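Local coordinates for protein Fe(2+) transporter FeoB (Legionella pneumophila, PDB 3IBY) that probably drives uptake of ferrous iron across the inner membrane as a GTP-dependent transporter, of which this chain is the cytosolic part holding the GTPase and GDI domains, at residues E72-A75 and A76-I80; A179-I182 and L183-E187; K245-E248 and I249-V253. All blocks are in the same frame, centred on the assembly; numbering follows the deposited sequence.

Contact 1 of 3, residues E72-A75 and A76-I80; sequences EQIA and AQSVI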
loop_
_atom_site.group_PDB
_atom_site.type_symbol
_atom_site.label_atom_id
_atom_site.label_comp_id
_atom_site.label_asym_id
_atom_site.label_seq_id
_atom_site.Cartn_x
_atom_site.Cartn_y
_atom_site.Cartn_z
ATOM N N GLU A 72 9.079 -10.161 -2.387
ATOM C CA GLU A 72 8.504 -9.356 -1.299
ATOM C C GLU A 72 9.415 -8.176 -0.990
ATOM O O GLU A 72 8.972 -7.124 -0.495
ATOM C CB GLU A 72 8.240 -10.161 -0.031
ATOM C CG GLU A 72 7.270 -9.422 0.934
ATOM C CD GLU A 72 6.523 -10.375 1.923
ATOM O OE1 GLU A 72 5.281 -10.165 2.162
ATOM O OE2 GLU A 72 7.189 -11.315 2.453
ATOM N N GLN A 73 10.680 -8.386 -1.336
ATOM C CA GLN A 73 11.738 -7.446 -1.115
ATOM C C GLN A 73 11.689 -6.303 -2.100
ATOM O O GLN A 73 11.921 -5.171 -1.722
ATOM C CB GLN A 73 13.074 -8.165 -1.262
ATOM C CG GLN A 73 14.209 -7.555 -0.494
ATOM C CD GLN A 73 15.437 -8.489 -0.407
ATOM O OE1 GLN A 73 15.314 -9.729 -0.477
ATOM N NE2 GLN A 73 16.635 -7.885 -0.239
ATOM N N ILE A 74 11.436 -6.603 -3.367
ATOM C CA ILE A 74 11.454 -5.585 -4.412
ATOM C C ILE A 74 10.423 -4.489 -4.152
ATOM O O ILE A 74 10.705 -3.321 -4.328
ATOM C CB ILE A 74 11.221 -6.215 -5.769
ATOM C CG1 ILE A 74 12.508 -6.845 -6.224
ATOM C CG2 ILE A 74 10.754 -5.201 -6.842
ATOM C CD1 ILE A 74 12.294 -7.894 -7.262
ATOM N N ALA A 75 9.247 -4.878 -3.703
ATOM C CA ALA A 75 8.166 -3.963 -3.457
ATOM C C ALA A 75 8.468 -3.047 -2.263
ATOM O O ALA A 75 8.247 -1.823 -2.296
ATOM C CB ALA A 75 6.888 -4.769 -3.217
ATOM N N ALA A 76 8.949 -3.689 -1.206
ATOM C CA ALA A 76 9.457 -3.035 -0.027
ATOM C C ALA A 76 10.450 -1.925 -0.363
ATOM O O ALA A 76 10.340 -0.835 0.200
ATOM C CB ALA A 76 10.099 -4.060 0.869
ATOM N N GLN A 77 11.394 -2.174 -1.274
ATOM C CA GLN A 77 12.347 -1.137 -1.619
ATOM C C GLN A 77 11.952 -0.201 -2.755
ATOM O O GLN A 77 12.508 0.898 -2.843
ATOM C CB GLN A 77 13.774 -1.678 -1.820
ATOM C CG GLN A 77 14.011 -2.591 -2.984
ATOM C CD GLN A 77 15.006 -3.711 -2.625
ATOM O OE1 GLN A 77 14.784 -4.881 -2.954
ATOM N NE2 GLN A 77 16.082 -3.357 -1.914
ATOM N N SER A 78 11.000 -0.583 -3.598
ATOM C CA SER A 78 10.636 0.267 -4.720
ATOM C C SER A 78 9.840 1.483 -4.251
ATOM O O SER A 78 10.014 2.562 -4.787
ATOM C CB SER A 78 9.838 -0.502 -5.773
ATOM O OG SER A 78 10.501 -1.668 -6.264
ATOM N N VAL A 79 8.972 1.311 -3.251
ATOM C CA VAL A 79 8.195 2.428 -2.700
ATOM C C VAL A 79 9.067 3.432 -1.971
ATOM O O VAL A 79 8.590 4.464 -1.584
ATOM C CB VAL A 79 7.066 1.988 -1.750
ATOM C CG1 VAL A 79 6.013 1.150 -2.476
ATOM C CG2 VAL A 79 7.617 1.232 -0.559
ATOM N N ILE A 80 10.343 3.137 -1.761
ATOM C CA ILE A 80 11.256 4.167 -1.333
ATOM C C ILE A 80 12.228 4.543 -2.485
ATOM O O ILE A 80 12.558 5.715 -2.643
ATOM C CB ILE A 80 11.924 3.815 0.062
ATOM C CG1 ILE A 80 13.204 2.974 -0.073
ATOM C CG2 ILE A 80 10.951 3.102 1.004
ATOM C CD1 ILE A 80 14.514 3.742 0.193
#
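Glu72 meets Ala76 one helical turn on through its backbone: the methyl CB of Ala76 sits 3.5 Å from Glu72 O. The same methyl also lies 3.4 Å from Gln73 O, so two successive carbonyls border it. Gln73 O is held by the backbone as well, accepting from Gln77 N at 3.1 Å with an N-H...O angle of 152°. Outward of this bond the two glutamine side chains lie next to each other, and the chain of Gln77 doubles back over the carbonyl, its CG 3.6 Å from Gln73 O. A chi1 of 66° allows this, since it places CG between the backbone N and the carbonyl carbon. Ile74 supplies the main polar site of the contact. Its O is gripped twice by one residue, taking Ser78 N at 2.8 Å and Ser78 OG at 2.6 Å. The hydroxyl donates from above the carbonyl plane, 44° out of it, whereas the amide donor is tilted less; the buried OG thereby finds its acceptor within its own helix. Helix 70-81 follows the predicted GTP-binding residues Asp54 to Gly57 and probably corresponds to the switch II helix of P-loop G domains. In keeping with that place, the side chain of Ile74 reaches Trp31 and Val36, the latter predicted to bind GTP, and that of Ser78 comes within about 4 Å of the side chain of Leu55. Ala75 ends the segment: its methyl lies on Val58, while its O accepts two weak bonds, from Val79 N at 3.4 Å and from Ser78 N. Both methyls of Val79 also lie near that oxygen, and the valine reaches beyond it to Leu5 and Ile7 of strand 3-8.

Contact 2 of 3, residues A179-I182 and L183-E187; sequences AQQI and LNDLE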
loop_
_atom_site.group_PDB
_atom_site.type_symbol
_atom_site.label_atom_id
_atom_site.label_comp_id
_atom_site.label_asym_id
_atom_site.label_seq_id
_atom_site.Cartn_x
_atom_site.Cartn_y
_atom_site.Cartn_z
ATOM N N ALA A 179 4.662 1.794 24.066
ATOM C CA ALA A 179 4.902 1.595 22.644
ATOM C C ALA A 179 4.855 2.907 21.845
ATOM O O ALA A 179 5.676 3.121 20.933
ATOM C CB ALA A 179 3.908 0.575 22.067
ATOM N N GLN A 180 3.919 3.794 22.171
ATOM C CA GLN A 180 3.849 5.048 21.430
ATOM C C GLN A 180 5.114 5.863 21.724
ATOM O O GLN A 180 5.730 6.433 20.839
ATOM C CB GLN A 180 2.555 5.806 21.757
ATOM C CG GLN A 180 2.151 6.866 20.696
ATOM C CD GLN A 180 1.836 6.282 19.269
ATOM O OE1 GLN A 180 2.485 6.659 18.262
ATOM N NE2 GLN A 180 0.830 5.376 19.189
ATOM N N GLN A 181 5.513 5.862 22.982
ATOM C CA GLN A 181 6.740 6.503 23.388
ATOM C C GLN A 181 7.910 6.060 22.476
ATOM O O GLN A 181 8.654 6.899 21.969
ATOM C CB GLN A 181 7.008 6.188 24.871
ATOM C CG GLN A 181 7.941 7.169 25.619
ATOM C CD GLN A 181 9.357 6.619 25.903
ATOM O OE1 GLN A 181 9.622 5.402 25.806
ATOM N NE2 GLN A 181 10.264 7.525 26.288
ATOM N N ILE A 182 8.049 4.753 22.241
ATOM C CA ILE A 182 9.207 4.211 21.513
ATOM C C ILE A 182 9.186 4.634 20.054
ATOM O O ILE A 182 10.212 4.996 19.510
ATOM C CB ILE A 182 9.279 2.650 21.572
ATOM C CG1 ILE A 182 9.580 2.171 22.986
ATOM C CG2 ILE A 182 10.381 2.108 20.625
ATOM C CD1 ILE A 182 9.396 0.670 23.189
ATOM N N LEU A 183 8.017 4.564 19.427
ATOM C CA LEU A 183 7.866 5.000 18.050
ATOM C C LEU A 183 8.128 6.509 17.896
ATOM O O LEU A 183 8.682 6.935 16.865
ATOM C CB LEU A 183 6.474 4.658 17.502
ATOM C CG LEU A 183 6.039 3.207 17.202
ATOM C CD1 LEU A 183 4.552 3.206 16.882
ATOM C CD2 LEU A 183 6.826 2.504 16.050
ATOM N N ASN A 184 7.756 7.322 18.891
ATOM C CA ASN A 184 8.006 8.763 18.789
ATOM C C ASN A 184 9.494 9.117 19.009
ATOM O O ASN A 184 10.000 10.076 18.406
ATOM C CB ASN A 184 7.082 9.571 19.720
ATOM C CG ASN A 184 5.597 9.344 19.434
ATOM O OD1 ASN A 184 5.178 9.069 18.313
ATOM N ND2 ASN A 184 4.801 9.451 20.465
ATOM N N ASP A 185 10.194 8.352 19.862
ATOM C CA ASP A 185 11.667 8.487 20.008
ATOM C C ASP A 185 12.338 8.079 18.689
ATOM O O ASP A 185 13.207 8.764 18.159
ATOM C CB ASP A 185 12.235 7.637 21.170
ATOM C CG ASP A 185 12.200 8.364 22.529
ATOM O OD1 ASP A 185 12.237 7.681 23.585
ATOM O OD2 ASP A 185 12.127 9.616 22.546
ATOM N N LEU A 186 11.899 6.957 18.156
ATOM C CA LEU A 186 12.446 6.441 16.934
ATOM C C LEU A 186 12.265 7.461 15.803
ATOM O O LEU A 186 13.246 7.821 15.157
ATOM C CB LEU A 186 11.784 5.106 16.624
ATOM C CG LEU A 186 12.545 4.166 15.723
ATOM C CD1 LEU A 186 13.891 3.841 16.326
ATOM C CD2 LEU A 186 11.718 2.917 15.511
ATOM N N GLU A 187 11.041 7.964 15.612
ATOM C CA GLU A 187 10.790 9.022 14.619
ATOM C C GLU A 187 11.723 10.218 14.782
ATOM O O GLU A 187 12.240 10.740 13.806
ATOM C CB GLU A 187 9.325 9.509 14.629
ATOM C CG GLU A 187 9.010 10.549 13.516
ATOM C CD GLU A 187 7.497 10.866 13.287
ATOM O OE1 GLU A 187 6.690 10.811 14.237
ATOM O OE2 GLU A 187 7.111 11.207 12.135
#
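A bend in Gln180 and the first torsion of Asn184 bring these two side chains together. CG of Gln180 lies anti to its backbone N, and the chain then turns at chi2, 63°, so that its amide swings along the helix, while Asn184 carries its CG beside the backbone N, which brings its amide back against the preceding turn. The result is a loose meeting of two amides whose planes are 35° apart: Gln180 OE1 stands 3.6 Å from Asn184 OD1, and Gln180 CG is 3.7 Å from Asn184 ND2. Although ND2 comes within 3.2 Å of Gln180 O, the angle is too poor for a hydrogen bond. One residue further on, the pattern recurs between Gln181 and Asp185. Here the amide and carboxylate planes stand 75° apart, and Gln181 NE2 is 3.4 Å from Asp185 OD1, again with an angle that rules out a hydrogen bond. The order comes from the backbone, where four consecutive i to i+4 bonds run from Leu183 N to Ala179 O through Leu186 N to Ile182 O. The shortest of them join Asn184 N to Gln180 O and Leu186 N to Ile182 O, each at 2.9 Å. Leu183, Leu186 and Ile182 pack on Ala208, Leu238, Leu223 and Leu227 of helices 197-209, 234-253 and 219-229, in the helical domain after the G domain, probably the GDI domain. Gln180 also touches Arg205 of helix 197-209. This part of helix 177-193 has a polar and an apolar side: its amides and carboxylate adjoin without bonding one another, which suggests that backbone bonds and apolar packing contribute most within these two turns.

Contact 3 of 3, residues K245-E248 and I249-V253; sequences KIHE and IVTLV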
loop_
_atom_site.group_PDB
_atom_site.type_symbol
_atom_site.label_atom_id
_atom_site.label_comp_id
_atom_site.label_asym_id
_atom_site.label_seq_id
_atom_site.Cartn_x
_atom_site.Cartn_y
_atom_site.Cartn_z
ATOM N N LYS A 245 -7.565 -1.589 14.040
ATOM C CA LYS A 245 -8.122 -0.479 13.314
ATOM C C LYS A 245 -8.706 -1.010 12.019
ATOM O O LYS A 245 -9.706 -0.497 11.502
ATOM C CB LYS A 245 -7.026 0.560 13.002
ATOM C CG LYS A 245 -7.522 1.911 12.356
ATOM C CD LYS A 245 -8.608 2.636 13.235
ATOM C CE LYS A 245 -9.155 3.978 12.663
ATOM N NZ LYS A 245 -10.041 4.672 13.656
ATOM N N ILE A 246 -8.050 -2.022 11.468
ATOM C CA ILE A 246 -8.464 -2.504 10.179
ATOM C C ILE A 246 -9.704 -3.346 10.393
ATOM O O ILE A 246 -10.642 -3.220 9.617
ATOM C CB ILE A 246 -7.367 -3.319 9.501
ATOM C CG1 ILE A 246 -6.317 -2.374 8.977
ATOM C CG2 ILE A 246 -7.914 -4.151 8.380
ATOM C CD1 ILE A 246 -5.058 -3.103 8.664
ATOM N N HIS A 247 -9.684 -4.214 11.419
ATOM C CA HIS A 247 -10.852 -5.038 11.788
ATOM C C HIS A 247 -12.021 -4.105 12.063
ATOM O O HIS A 247 -13.106 -4.321 11.605
ATOM C CB HIS A 247 -10.574 -5.916 13.017
ATOM C CG HIS A 247 -11.709 -6.825 13.400
ATOM N ND1 HIS A 247 -11.874 -8.086 12.863
ATOM C CD2 HIS A 247 -12.715 -6.668 14.299
ATOM C CE1 HIS A 247 -12.940 -8.657 13.398
ATOM N NE2 HIS A 247 -13.466 -7.822 14.277
ATOM N N GLU A 248 -11.767 -3.029 12.757
ATOM C CA GLU A 248 -12.832 -2.099 13.033
ATOM C C GLU A 248 -13.377 -1.462 11.739
ATOM O O GLU A 248 -14.577 -1.334 11.599
ATOM C CB GLU A 248 -12.414 -1.089 14.139
ATOM C CG GLU A 248 -12.797 0.354 13.937
ATOM C CD GLU A 248 -12.127 1.277 14.967
ATOM O OE1 GLU A 248 -12.234 2.509 14.779
ATOM O OE2 GLU A 248 -11.480 0.779 15.938
ATOM N N ILE A 249 -12.533 -1.120 10.781
ATOM C CA ILE A 249 -13.037 -0.550 9.518
ATOM C C ILE A 249 -13.853 -1.559 8.732
ATOM O O ILE A 249 -14.839 -1.196 8.077
ATOM C CB ILE A 249 -11.889 -0.033 8.600
ATOM C CG1 ILE A 249 -11.394 1.317 9.105
ATOM C CG2 ILE A 249 -12.332 0.081 7.117
ATOM C CD1 ILE A 249 -9.918 1.533 8.849
ATOM N N VAL A 250 -13.442 -2.826 8.787
ATOM C CA VAL A 250 -14.113 -3.878 8.026
ATOM C C VAL A 250 -15.517 -4.080 8.590
ATOM O O VAL A 250 -16.503 -4.056 7.851
ATOM C CB VAL A 250 -13.282 -5.189 7.997
ATOM C CG1 VAL A 250 -14.075 -6.304 7.394
ATOM C CG2 VAL A 250 -11.986 -5.011 7.170
ATOM N N THR A 251 -15.611 -4.196 9.910
ATOM C CA THR A 251 -16.906 -4.335 10.608
ATOM C C THR A 251 -17.919 -3.165 10.334
ATOM O O THR A 251 -19.112 -3.354 10.395
ATOM C CB THR A 251 -16.672 -4.552 12.136
ATOM O OG1 THR A 251 -15.691 -3.626 12.592
ATOM C CG2 THR A 251 -16.125 -5.951 12.443
ATOM N N LEU A 252 -17.436 -1.974 10.009
ATOM C CA LEU A 252 -18.287 -0.837 9.615
ATOM C C LEU A 252 -18.735 -0.857 8.136
ATOM O O LEU A 252 -19.721 -0.230 7.757
ATOM C CB LEU A 252 -17.527 0.476 9.871
ATOM C CG LEU A 252 -17.232 0.851 11.329
ATOM C CD1 LEU A 252 -16.179 1.929 11.430
ATOM C CD2 LEU A 252 -18.505 1.290 11.994
ATOM N N VAL A 253 -18.004 -1.570 7.299
ATOM C CA VAL A 253 -18.163 -1.425 5.866
ATOM C C VAL A 253 -18.640 -2.718 5.196
ATOM O O VAL A 253 -19.249 -2.690 4.123
ATOM C CB VAL A 253 -16.826 -0.928 5.236
ATOM C CG1 VAL A 253 -16.582 -1.577 3.868
ATOM C CG2 VAL A 253 -16.808 0.600 5.155
#
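The imidazole of His247 is met across the contact by the methyl of Thr251, which comes obliquely, neither square over the ring nor at its rim. CG2 lies 4.1 Å from the ring centroid and 30° off its normal, an off-centre CH-pi contact, and its nearest ring atom is NE2 at 3.7 Å. The ring also meets that of Tyr243, and its ND1 is hydrogen-bonded to Glu97 OE1, which helps fix its rotation. The second flat group, the carboxylate of Glu248, receives Lys245 NZ at 3.3 Å from OE1, a salt bridge that is also a hydrogen bond and lies within 245-248. The ammonium approaches from above the carboxylate plane, 47° out of it. Thr251 also meets the backbone of the preceding turn through its hydroxyl. With chi1 at 45°, OG1 lies between its own N and carbonyl carbon and turns back onto that turn, 2.9 Å from His247 O and 2.7 Å from Glu248 O. Its single proton could serve either oxygen. Thr251 N donates to His247 O as well, at 3.0 Å and almost straight. By contrast, the amide bond from Leu252 N to Glu248 O is weak. Toward the protein interior Ile246 and Val250 pair through their CG2 methyls, 4.3 Å apart, and both lie against helix 96-106, while Ile249 reaches Leu135 and Leu138 of helix 132-139. Hydroxyl bonding to a carbonyl of the preceding turn is a familiar feature of serine and threonine in helices. Here it occurs near the C-terminal end of helix 234-253, the long helix that returns from the helical domain to the G domain, where Val253 joins Asp131 by backbone bonds.

Overall arrangement
All three contacts are successive turns within single helices, but they differ in surroundings. Contact 1, in helix 70-81, is the most buried and belongs to the G domain, close to predicted nucleotide-binding residues; contact 2 is partly buried in the helical bundle, away from those sites, and contact 3 lies where the last helix rests on the G domain. A side-chain hydroxyl folds back on a carbonyl in contacts 1 and 3, whereas contact 2 relies on regular backbone bonds. Only contact 3 contains a salt bridge. Helix 234-253 connects contacts 2 and 3: its start packs on 179-187 and its end contains 245-253. Contacts 1 and 3 lie on opposite sides of the chain's centre, their own centres 27 Å apart.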